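Local coordinates for predicted protease of the collagenase family (Methanopyrus kandleri, PDB 5D88), which binds zinc and is probably a peptidase of the U32 family, built on a TIM barrel, at residues R23-C29 / S41-P47; L135-H141 / G158-V164; E185-G191 / F242-L248. All blocks are in the same frame, centred on the assembly; numbering follows the deposited sequence.

All three interactions are pairs of neighbouring parallel strands in one eight-stranded TIM barrel, and all are mostly buried. Interaction 1 joins the first two strands, interaction 2 the fifth and sixth, interaction 3 the seventh and eighth. Interactions 1 and 3 touch, because strands 23-27 and 244-247 are neighbours and close the barrel. Interactions 2 and 3 touch through strands 161-163 and 185-190. Interactions 1 and 2 stay about 6 Å apart at their nearest atoms. Each has an aspartate just before its second strand that accepts a backbone NH of the first. Inside the barrel the chemistry differs: Trp-25 over glycine in interaction 1, valines and a threonine in interaction 2, an arginine-glutamate salt bridge in interaction 3.

Interaction 1 of 3, residues R23-C29 / S41-P47; sequences RRWYLCC and SDGIVVP
Trp-25 is central to the apolar part of this contact. Its six-membered ring lies over Gly-43, with CA of Gly-43 3.9 Å from the ring centroid, a CH-pi contact. A CB on Gly-43 would clash with the ring. Trp-25 (chi1 m, chi2 82°) also brings CE3 to 4.0 Å from Val-45 CG2. On the same face, Leu-27 CD1 is 4.2 Å from Pro-47 CG. On the opposite face, Tyr-26 pairs with Ile-44. The strands 23-27 and 43-47 are parallel, 4.4 Å apart at closest approach and crossing at -32°. Trp-25 pairs with Gly-43 and Leu-27 with Val-45. The ladder runs Tyr-26 N to Gly-43 O (3.1 Å), Val-45 N to Tyr-26 O (2.9 Å) and Cys-28 N to Val-45 O (2.9 Å). At the polar edge, Arg-24 N donates to Asp-42 OD2 (2.8 Å), and Asp-42 N donates back to Arg-24 O (2.9 Å). The pair forms a beta-alpha-beta unit with helix 31-34, the first of the TIM barrel. Strand 244-247 flanks 23-27, strand 79-83 follows 43-47, and helix 63-75 covers Ile-44 and Val-46.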
loop_
_atom_site.group_PDB
_atom_site.type_symbol
_atom_site.label_atom_id
_atom_site.label_comp_id
_atom_site.label_asym_id
_atom_site.label_seq_id
_atom_site.Cartn_x
_atom_site.Cartn_y
_atom_site.Cartn_z
ATOM N N ARG A 23 -11.440 -17.376 -20.026
ATOM C CA ARG A 23 -12.493 -17.518 -19.032
ATOM C C ARG A 23 -12.924 -16.144 -18.537
ATOM O O ARG A 23 -12.087 -15.274 -18.282
ATOM C CB ARG A 23 -12.015 -18.408 -17.889
ATOM C CG ARG A 23 -11.777 -19.819 -18.375
ATOM C CD ARG A 23 -11.314 -20.747 -17.282
ATOM N NE ARG A 23 -10.079 -20.280 -16.663
ATOM C CZ ARG A 23 -8.857 -20.490 -17.147
ATOM N NH1 ARG A 23 -8.677 -21.171 -18.282
ATOM N NH2 ARG A 23 -7.807 -20.008 -16.487
ATOM N N ARG A 24 -14.235 -15.945 -18.410
ATOM C CA ARG A 24 -14.797 -14.616 -18.179
ATOM C C ARG A 24 -15.534 -14.569 -16.850
ATOM O O ARG A 24 -16.463 -15.352 -16.616
ATOM C CB ARG A 24 -15.727 -14.211 -19.320
ATOM C CG ARG A 24 -14.981 -14.056 -20.633
ATOM C CD ARG A 24 -15.844 -13.455 -21.720
ATOM N NE ARG A 24 -16.367 -12.126 -21.392
ATOM C CZ ARG A 24 -15.734 -10.979 -21.631
ATOM N NH1 ARG A 24 -14.532 -10.971 -22.184
ATOM N NH2 ARG A 24 -16.311 -9.829 -21.316
ATOM N N TRP A 25 -15.130 -13.629 -16.009
ATOM C CA TRP A 25 -15.672 -13.410 -14.683
ATOM C C TRP A 25 -16.259 -12.012 -14.601
ATOM O O TRP A 25 -15.690 -11.057 -15.141
ATOM C CB TRP A 25 -14.571 -13.572 -13.647
ATOM C CG TRP A 25 -14.077 -14.968 -13.552
ATOM C CD1 TRP A 25 -13.165 -15.580 -14.360
ATOM C CD2 TRP A 25 -14.479 -15.937 -12.592
ATOM N NE1 TRP A 25 -12.975 -16.875 -13.953
ATOM C CE2 TRP A 25 -13.775 -17.119 -12.868
ATOM C CE3 TRP A 25 -15.369 -15.921 -11.524
ATOM C CZ2 TRP A 25 -13.927 -18.268 -12.104
ATOM C CZ3 TRP A 25 -15.523 -17.057 -10.775
ATOM C CH2 TRP A 25 -14.811 -18.215 -11.066
ATOM N N TYR A 26 -17.389 -11.889 -13.914
ATOM C CA TYR A 26 -18.068 -10.612 -13.752
ATOM C C TYR A 26 -18.252 -10.285 -12.276
ATOM O O TYR A 26 -18.673 -11.133 -11.486
ATOM C CB TYR A 26 -19.425 -10.623 -14.455
ATOM C CG TYR A 26 -19.279 -10.595 -15.943
ATOM C CD1 TYR A 26 -19.025 -11.751 -16.657
ATOM C CD2 TYR A 26 -19.344 -9.395 -16.630
ATOM C CE1 TYR A 26 -18.865 -11.713 -18.034
ATOM C CE2 TYR A 26 -19.171 -9.350 -17.976
ATOM C CZ TYR A 26 -18.938 -10.506 -18.680
ATOM O OH TYR A 26 -18.779 -10.419 -20.042
ATOM N N LEU A 27 -17.941 -9.049 -11.923
ATOM C CA LEU A 27 -18.250 -8.531 -10.603
ATOM C C LEU A 27 -19.760 -8.509 -10.400
ATOM O O LEU A 27 -20.518 -8.150 -11.304
ATOM C CB LEU A 27 -17.674 -7.113 -10.464
ATOM C CG LEU A 27 -17.945 -6.425 -9.125
ATOM C CD1 LEU A 27 -17.099 -7.017 -8.006
ATOM C CD2 LEU A 27 -17.733 -4.933 -9.230
ATOM N N CYS A 28 -20.201 -8.893 -9.205
ATOM C CA CYS A 28 -21.616 -8.828 -8.869
ATOM C C CYS A 28 -21.748 -8.266 -7.463
ATOM O O CYS A 28 -21.320 -8.914 -6.497
ATOM C CB CYS A 28 -22.266 -10.206 -8.983
ATOM S SG CYS A 28 -23.984 -10.184 -8.570
ATOM N N CYS A 29 -22.361 -7.078 -7.355
ATOM C CA CYS A 29 -22.459 -6.353 -6.093
ATOM C C CYS A 29 -23.843 -6.381 -5.486
ATOM O O CYS A 29 -24.028 -5.847 -4.381
ATOM C CB CYS A 29 -22.049 -4.891 -6.268
ATOM S SG CYS A 29 -20.354 -4.707 -6.704
ATOM N N SER A 41 -21.255 -16.627 -19.118
ATOM C CA SER A 41 -20.111 -16.302 -18.290
ATOM C C SER A 41 -19.645 -17.526 -17.512
ATOM O O SER A 41 -20.403 -18.467 -17.250
ATOM C CB SER A 41 -20.464 -15.178 -17.336
ATOM O OG SER A 41 -20.823 -14.019 -18.070
ATOM N N ASP A 42 -18.368 -17.512 -17.151
ATOM C CA ASP A 42 -17.836 -18.631 -16.394
ATOM C C ASP A 42 -18.140 -18.484 -14.910
ATOM O O ASP A 42 -18.438 -19.473 -14.233
ATOM C CB ASP A 42 -16.339 -18.763 -16.657
ATOM C CG ASP A 42 -16.055 -19.201 -18.084
ATOM O OD1 ASP A 42 -16.279 -20.387 -18.390
ATOM O OD2 ASP A 42 -15.641 -18.363 -18.905
ATOM N N GLY A 43 -18.126 -17.263 -14.399
ATOM C CA GLY A 43 -18.322 -17.094 -12.973
ATOM C C GLY A 43 -18.556 -15.648 -12.601
ATOM O O GLY A 43 -18.455 -14.737 -13.427
ATOM N N ILE A 44 -18.902 -15.458 -11.335
ATOM C CA ILE A 44 -19.047 -14.132 -10.760
ATOM C C ILE A 44 -18.093 -13.986 -9.583
ATOM O O ILE A 44 -17.679 -14.970 -8.950
ATOM C CB ILE A 44 -20.500 -13.837 -10.329
ATOM C CG1 ILE A 44 -20.979 -14.893 -9.333
ATOM C CG2 ILE A 44 -21.406 -13.774 -11.565
ATOM C CD1 ILE A 44 -21.955 -14.387 -8.328
ATOM N N VAL A 45 -17.731 -12.730 -9.317
ATOM C CA VAL A 45 -16.882 -12.325 -8.199
ATOM C C VAL A 45 -17.740 -11.442 -7.313
ATOM O O VAL A 45 -18.249 -10.417 -7.773
ATOM C CB VAL A 45 -15.632 -11.571 -8.688
ATOM C CG1 VAL A 45 -14.795 -11.059 -7.527
ATOM C CG2 VAL A 45 -14.819 -12.464 -9.578
ATOM N N VAL A 46 -17.918 -11.837 -6.056
ATOM C CA VAL A 46 -18.838 -11.167 -5.153
ATOM C C VAL A 46 -18.056 -10.642 -3.951
ATOM O O VAL A 46 -17.335 -11.405 -3.288
ATOM C CB VAL A 46 -19.993 -12.095 -4.719
ATOM C CG1 VAL A 46 -19.491 -13.331 -4.042
ATOM C CG2 VAL A 46 -20.958 -11.369 -3.818
ATOM N N PRO A 47 -18.139 -9.348 -3.647
ATOM C CA PRO A 47 -17.434 -8.802 -2.477
ATOM C C PRO A 47 -18.009 -9.364 -1.195
ATOM O O PRO A 47 -19.225 -9.304 -0.980
ATOM C CB PRO A 47 -17.697 -7.290 -2.566
ATOM C CG PRO A 47 -18.192 -7.060 -3.904
ATOM C CD PRO A 47 -18.882 -8.299 -4.356
#

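Interaction 2 of 3, residues L135-H141 / G158-V164; sequences LTVVVSH and GADVITV. With ACT (acetate ion), chain C.
This contact is a beta-alpha-beta unit of the TIM barrel: strand 136-139, helix 148-157, then strand 161-163. The two strands are parallel, 4.6 Å apart at closest approach, and cross at -22°. Val-138 pairs with Val-161 and Val-139 with Ile-162, with CA-CA distances of 4.6 and 4.7 Å. Gly-158 ends the helix in a Schellman motif with positive phi (phi 125°, psi 13°). The chain then turns through Ala-159 and Asp-160 into the second strand. Asp-160 (chi1 m) accepts Val-137 N at OD2 (2.9 Å), while Asp-160 N and Val-161 N both donate to Val-137 O (2.8 and 3.1 Å). The ladder continues with Val-139 N to Val-161 O (2.8 Å) and Thr-163 N to Val-139 O (2.9 Å). Thr-163 (chi1 m) also donates from OG1 to Val-139 O (2.8 Å). One water links Leu-135 O with Asp-160 OD2 and another links Ser-140 O with Thr-163 O, one at each end of the pair. On one face Val-138 CG2 packs 4.0 Å from Val-161 CB. On the other, Val-139 CG2 meets Ala-159 CB (3.5 Å) and Ile-162 CG1 (4.2 Å). Beyond the first strand, His-141 (chi1 p) donates from NE2 to O of an acetate, probably from the crystallisation liquor (2.8 Å). Strand 117-120 flanks 136-139 and strand 185-190 flanks 161-163. Val-138, Val-161 and Thr-163 touch Arg-187, whereas Val-139 and Ile-162 pack against Phe-154 of helix 148-157.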
loop_
_atom_site.group_PDB
_atom_site.type_symbol
_atom_site.label_atom_id
_atom_site.label_comp_id
_atom_site.label_asym_id
_atom_site.label_seq_id
_atom_site.Cartn_x
_atom_site.Cartn_y
_atom_site.Cartn_z
ATOM N N LEU A 135 -9.443 -24.230 -2.324
ATOM C CA LEU A 135 -10.102 -23.201 -3.115
ATOM C C LEU A 135 -9.114 -22.651 -4.138
ATOM O O LEU A 135 -7.894 -22.709 -3.933
ATOM C CB LEU A 135 -10.589 -22.064 -2.204
ATOM C CG LEU A 135 -11.541 -22.440 -1.082
ATOM C CD1 LEU A 135 -11.775 -21.302 -0.105
ATOM C CD2 LEU A 135 -12.836 -22.873 -1.685
ATOM N N THR A 136 -9.642 -22.092 -5.231
ATOM C CA THR A 136 -8.802 -21.349 -6.165
ATOM C C THR A 136 -8.301 -20.083 -5.484
ATOM O O THR A 136 -9.101 -19.288 -4.988
ATOM C CB THR A 136 -9.579 -20.964 -7.433
ATOM O OG1 THR A 136 -10.193 -22.110 -8.003
ATOM C CG2 THR A 136 -8.647 -20.355 -8.468
ATOM N N VAL A 137 -6.989 -19.882 -5.472
ATOM C CA VAL A 137 -6.381 -18.717 -4.834
ATOM C C VAL A 137 -6.009 -17.720 -5.923
ATOM O O VAL A 137 -5.092 -17.965 -6.717
ATOM C CB VAL A 137 -5.159 -19.103 -3.995
ATOM C CG1 VAL A 137 -4.579 -17.884 -3.302
ATOM C CG2 VAL A 137 -5.520 -20.163 -2.979
ATOM N N VAL A 138 -6.734 -16.601 -5.967
ATOM C CA VAL A 138 -6.573 -15.564 -6.988
ATOM C C VAL A 138 -5.965 -14.338 -6.320
ATOM O O VAL A 138 -6.518 -13.815 -5.345
ATOM C CB VAL A 138 -7.912 -15.192 -7.637
ATOM C CG1 VAL A 138 -7.714 -14.145 -8.736
ATOM C CG2 VAL A 138 -8.614 -16.405 -8.175
ATOM N N VAL A 139 -4.841 -13.863 -6.846
ATOM C CA VAL A 139 -4.264 -12.610 -6.373
ATOM C C VAL A 139 -4.961 -11.454 -7.080
ATOM O O VAL A 139 -4.947 -11.351 -8.316
ATOM C CB VAL A 139 -2.756 -12.561 -6.607
ATOM C CG1 VAL A 139 -2.203 -11.216 -6.141
ATOM C CG2 VAL A 139 -2.067 -13.713 -5.870
ATOM N N SER A 140 -5.559 -10.576 -6.289
ATOM C CA SER A 140 -6.271 -9.419 -6.799
ATOM C C SER A 140 -5.333 -8.432 -7.473
ATOM O O SER A 140 -4.168 -8.305 -7.118
ATOM C CB SER A 140 -6.983 -8.700 -5.649
ATOM O OG SER A 140 -7.817 -7.651 -6.143
ATOM N N HIS A 141 -5.886 -7.676 -8.428
ATOM C CA HIS A 141 -5.168 -6.538 -8.972
ATOM C C HIS A 141 -4.808 -5.515 -7.899
ATOM O O HIS A 141 -3.892 -4.722 -8.111
ATOM C CB HIS A 141 -6.000 -5.889 -10.085
ATOM C CG HIS A 141 -7.129 -5.063 -9.581
ATOM N ND1 HIS A 141 -8.313 -5.614 -9.141
ATOM C CD2 HIS A 141 -7.249 -3.725 -9.420
ATOM C CE1 HIS A 141 -9.102 -4.655 -8.702
ATOM N NE2 HIS A 141 -8.490 -3.497 -8.878
ATOM N N GLY A 158 1.632 -19.571 -3.097
ATOM C CA GLY A 158 0.531 -20.477 -3.372
ATOM C C GLY A 158 -0.559 -19.958 -4.294
ATOM O O GLY A 158 -1.622 -20.575 -4.399
ATOM N N ALA A 159 -0.331 -18.849 -4.980
ATOM C CA ALA A 159 -1.352 -18.367 -5.895
ATOM C C ALA A 159 -1.584 -19.366 -7.018
ATOM O O ALA A 159 -0.643 -19.970 -7.537
ATOM C CB ALA A 159 -0.959 -17.010 -6.483
ATOM N N ASP A 160 -2.858 -19.535 -7.390
ATOM C CA ASP A 160 -3.255 -20.287 -8.583
ATOM C C ASP A 160 -3.433 -19.395 -9.802
ATOM O O ASP A 160 -3.215 -19.838 -10.941
ATOM C CB ASP A 160 -4.577 -21.013 -8.325
ATOM C CG ASP A 160 -4.470 -22.058 -7.217
ATOM O OD1 ASP A 160 -3.532 -22.883 -7.276
ATOM O OD2 ASP A 160 -5.329 -22.063 -6.306
ATOM N N VAL A 161 -3.844 -18.155 -9.565
ATOM C CA VAL A 161 -4.156 -17.159 -10.587
ATOM C C VAL A 161 -3.613 -15.836 -10.083
ATOM O O VAL A 161 -3.783 -15.510 -8.904
ATOM C CB VAL A 161 -5.678 -17.034 -10.810
ATOM C CG1 VAL A 161 -6.005 -15.997 -11.860
ATOM C CG2 VAL A 161 -6.286 -18.361 -11.140
ATOM N N ILE A 162 -2.977 -15.066 -10.961
ATOM C CA ILE A 162 -2.501 -13.734 -10.616
ATOM C C ILE A 162 -3.161 -12.733 -11.547
ATOM O O ILE A 162 -3.081 -12.869 -12.771
ATOM C CB ILE A 162 -0.975 -13.633 -10.684
ATOM C CG1 ILE A 162 -0.360 -14.510 -9.584
ATOM C CG2 ILE A 162 -0.546 -12.186 -10.479
ATOM C CD1 ILE A 162 1.150 -14.583 -9.595
ATOM N N THR A 163 -3.828 -11.749 -10.962
ATOM C CA THR A 163 -4.367 -10.616 -11.702
ATOM C C THR A 163 -3.263 -9.569 -11.789
ATOM O O THR A 163 -2.739 -9.132 -10.756
ATOM C CB THR A 163 -5.600 -10.030 -11.006
ATOM O OG1 THR A 163 -6.502 -11.066 -10.622
ATOM C CG2 THR A 163 -6.331 -9.105 -11.929
ATOM N N VAL A 164 -2.862 -9.212 -13.004
ATOM C CA VAL A 164 -1.808 -8.214 -13.137
ATOM C C VAL A 164 -2.353 -6.834 -12.779
ATOM O O VAL A 164 -3.559 -6.553 -12.858
ATOM C CB VAL A 164 -1.209 -8.204 -14.551
ATOM C CG1 VAL A 164 -0.622 -9.562 -14.912
ATOM C CG2 VAL A 164 -2.257 -7.742 -15.579
HETATM C C ACT C . -10.374 -0.549 -8.260
HETATM O O ACT C . -9.419 -0.885 -9.002
HETATM O OXT ACT C . -10.134 -0.514 -7.031
HETATM C CH3 ACT C . -11.719 -0.176 -8.821
HETATM O O HOH W 1 -6.189 -24.223 -5.285
HETATM O O HOH W 2 -1.933 -7.786 -8.690
#

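Interaction 3 of 3, residues E185-G191 / F242-L248; sequences ELRTAVG and FDEVFIL
The last two strands of the TIM barrel, 185-190 and 244-247, meet here in parallel. They are 4.7 Å apart at closest approach and cross at -25°. Arg-187 pairs with Glu-244, Thr-188 with Val-245, Ala-189 with Phe-246 and Val-190 with Ile-247. Leu-186 O accepts both Asp-243 N (2.9 Å) and Glu-244 N (3.2 Å). Thr-188 N donates to Glu-244 O (3.0 Å), Phe-246 N to Thr-188 O (2.8 Å), Val-190 N to Phe-246 O (2.8 Å) and Leu-248 N to Val-190 O (3.0 Å). Asp-243 (chi1 m) takes Leu-186 N on OD2 (2.8 Å), and that oxygen also has a salt bridge to Arg-179. Inside the barrel, Arg-187 (chi1 t, chi2 t) gives NE and NH2 to Glu-244 OE1, both at 2.9 Å. Arg-187 NH2 also bonds Gln-81, and the guanidinium makes a cation-pi contact with Trp-25. Glu-244 OE2 is taken by Arg-23, which also bridges Glu-185. Val-190 CB packs 3.8 Å from Ile-247 CD1, and Ala-189 CB 3.9 Å from Leu-248 CD1. Finally, Thr-188 CB sits over the Phe-242 ring, 3.4 Å from its centroid and 6° off the normal.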
loop_
_atom_site.group_PDB
_atom_site.type_symbol
_atom_site.label_atom_id
_atom_site.label_comp_id
_atom_site.label_asym_id
_atom_site.label_seq_id
_atom_site.Cartn_x
_atom_site.Cartn_y
_atom_site.Cartn_z
ATOM N N GLU A 185 -2.080 -19.158 -13.898
ATOM C CA GLU A 185 -2.951 -18.473 -14.830
ATOM C C GLU A 185 -2.841 -16.973 -14.608
ATOM O O GLU A 185 -2.669 -16.503 -13.481
ATOM C CB GLU A 185 -4.400 -18.920 -14.622
ATOM C CG GLU A 185 -4.613 -20.413 -14.738
ATOM C CD GLU A 185 -4.327 -20.916 -16.115
ATOM O OE1 GLU A 185 -5.080 -20.538 -17.024
ATOM O OE2 GLU A 185 -3.355 -21.687 -16.292
ATOM N N LEU A 186 -2.953 -16.210 -15.687
ATOM C CA LEU A 186 -2.948 -14.758 -15.578
ATOM C C LEU A 186 -4.317 -14.188 -15.917
ATOM O O LEU A 186 -4.921 -14.537 -16.941
ATOM C CB LEU A 186 -1.892 -14.137 -16.478
ATOM C CG LEU A 186 -0.474 -14.563 -16.149
ATOM C CD1 LEU A 186 0.426 -13.874 -17.131
ATOM C CD2 LEU A 186 -0.071 -14.213 -14.720
ATOM N N ARG A 187 -4.774 -13.283 -15.064
ATOM C CA ARG A 187 -6.050 -12.604 -15.194
ATOM C C ARG A 187 -5.814 -11.121 -15.416
ATOM O O ARG A 187 -4.857 -10.541 -14.887
ATOM C CB ARG A 187 -6.879 -12.811 -13.929
ATOM C CG ARG A 187 -8.231 -12.121 -13.887
ATOM C CD ARG A 187 -8.942 -12.367 -12.544
ATOM N NE ARG A 187 -9.578 -13.673 -12.474
ATOM C CZ ARG A 187 -10.467 -14.033 -11.556
ATOM N NH1 ARG A 187 -10.854 -13.183 -10.610
ATOM N NH2 ARG A 187 -10.976 -15.253 -11.583
ATOM N N THR A 188 -6.713 -10.510 -16.187
ATOM C CA THR A 188 -6.751 -9.069 -16.379
ATOM C C THR A 188 -8.073 -8.527 -15.865
ATOM O O THR A 188 -9.130 -9.130 -16.086
ATOM C CB THR A 188 -6.580 -8.703 -17.860
ATOM O OG1 THR A 188 -6.723 -7.295 -18.018
ATOM C CG2 THR A 188 -7.610 -9.406 -18.731
ATOM N N ALA A 189 -8.002 -7.408 -15.156
ATOM C CA ALA A 189 -9.177 -6.720 -14.636
ATOM C C ALA A 189 -9.480 -5.528 -15.518
ATOM O O ALA A 189 -8.605 -4.691 -15.735
ATOM C CB ALA A 189 -8.944 -6.244 -13.204
ATOM N N VAL A 190 -10.720 -5.447 -16.005
ATOM C CA VAL A 190 -11.164 -4.377 -16.901
ATOM C C VAL A 190 -12.072 -3.423 -16.140
ATOM O O VAL A 190 -13.088 -3.840 -15.574
ATOM C CB VAL A 190 -11.902 -4.947 -18.119
ATOM C CG1 VAL A 190 -12.329 -3.825 -19.062
ATOM C CG2 VAL A 190 -11.019 -5.992 -18.813
ATOM N N GLY A 191 -11.740 -2.139 -16.183
ATOM C CA GLY A 191 -12.450 -1.152 -15.413
ATOM C C GLY A 191 -11.853 -0.944 -14.055
ATOM O O GLY A 191 -12.535 -0.442 -13.154
ATOM N N PHE A 242 -4.163 -13.003 -21.916
ATOM C CA PHE A 242 -4.562 -13.455 -20.595
ATOM C C PHE A 242 -5.381 -14.730 -20.685
ATOM O O PHE A 242 -5.995 -15.035 -21.703
ATOM C CB PHE A 242 -5.348 -12.363 -19.885
ATOM C CG PHE A 242 -4.544 -11.129 -19.625
ATOM C CD1 PHE A 242 -3.710 -11.054 -18.527
ATOM C CD2 PHE A 242 -4.604 -10.051 -20.500
ATOM C CE1 PHE A 242 -2.967 -9.906 -18.288
ATOM C CE2 PHE A 242 -3.861 -8.917 -20.280
ATOM C CZ PHE A 242 -3.038 -8.838 -19.169
ATOM N N ASP A 243 -5.354 -15.487 -19.598
ATOM C CA ASP A 243 -6.154 -16.691 -19.476
ATOM C C ASP A 243 -7.561 -16.412 -18.982
ATOM O O ASP A 243 -8.470 -17.206 -19.266
ATOM C CB ASP A 243 -5.472 -17.652 -18.502
ATOM C CG ASP A 243 -4.051 -17.966 -18.904
ATOM O OD1 ASP A 243 -3.861 -18.592 -19.966
ATOM O OD2 ASP A 243 -3.128 -17.575 -18.172
ATOM N N GLU A 244 -7.745 -15.304 -18.257
ATOM C CA GLU A 244 -9.002 -14.953 -17.610
ATOM C C GLU A 244 -9.206 -13.463 -17.720
ATOM O O GLU A 244 -8.246 -12.700 -17.587
ATOM C CB GLU A 244 -9.013 -15.322 -16.122
ATOM C CG GLU A 244 -8.810 -16.792 -15.887
ATOM C CD GLU A 244 -8.818 -17.198 -14.423
ATOM O OE1 GLU A 244 -9.146 -16.370 -13.533
ATOM O OE2 GLU A 244 -8.486 -18.377 -14.164
ATOM N N VAL A 245 -10.459 -13.060 -17.921
ATOM C CA VAL A 245 -10.853 -11.661 -17.981
ATOM C C VAL A 245 -11.868 -11.431 -16.884
ATOM O O VAL A 245 -12.842 -12.180 -16.770
ATOM C CB VAL A 245 -11.450 -11.278 -19.349
ATOM C CG1 VAL A 245 -11.913 -9.836 -19.341
ATOM C CG2 VAL A 245 -10.431 -11.462 -20.428
ATOM N N PHE A 246 -11.638 -10.403 -16.084
ATOM C CA PHE A 246 -12.508 -10.050 -14.971
ATOM C C PHE A 246 -13.061 -8.665 -15.259
ATOM O O PHE A 246 -12.312 -7.681 -15.272
ATOM C CB PHE A 246 -11.723 -10.100 -13.665
ATOM C CG PHE A 246 -12.442 -9.556 -12.469
ATOM C CD1 PHE A 246 -13.812 -9.676 -12.310
ATOM C CD2 PHE A 246 -11.712 -8.935 -11.466
ATOM C CE1 PHE A 246 -14.438 -9.156 -11.168
ATOM C CE2 PHE A 246 -12.338 -8.431 -10.322
ATOM C CZ PHE A 246 -13.697 -8.542 -10.182
ATOM N N ILE A 247 -14.365 -8.597 -15.487
ATOM C CA ILE A 247 -15.043 -7.342 -15.783
ATOM C C ILE A 247 -15.566 -6.745 -14.485
ATOM O O ILE A 247 -16.424 -7.340 -13.826
ATOM C CB ILE A 247 -16.194 -7.568 -16.771
ATOM C CG1 ILE A 247 -15.677 -8.256 -18.029
ATOM C CG2 ILE A 247 -16.880 -6.261 -17.068
ATOM C CD1 ILE A 247 -14.612 -7.480 -18.737
ATOM N N LEU A 248 -15.078 -5.552 -14.124
ATOM C CA LEU A 248 -15.612 -4.870 -12.944
ATOM C C LEU A 248 -16.848 -4.048 -13.281
ATOM O O LEU A 248 -17.921 -4.263 -12.716
ATOM C CB LEU A 248 -14.581 -3.935 -12.328
ATOM C CG LEU A 248 -13.543 -4.516 -11.424
ATOM C CD1 LEU A 248 -12.623 -5.275 -12.325
ATOM C CD2 LEU A 248 -12.829 -3.428 -10.675
#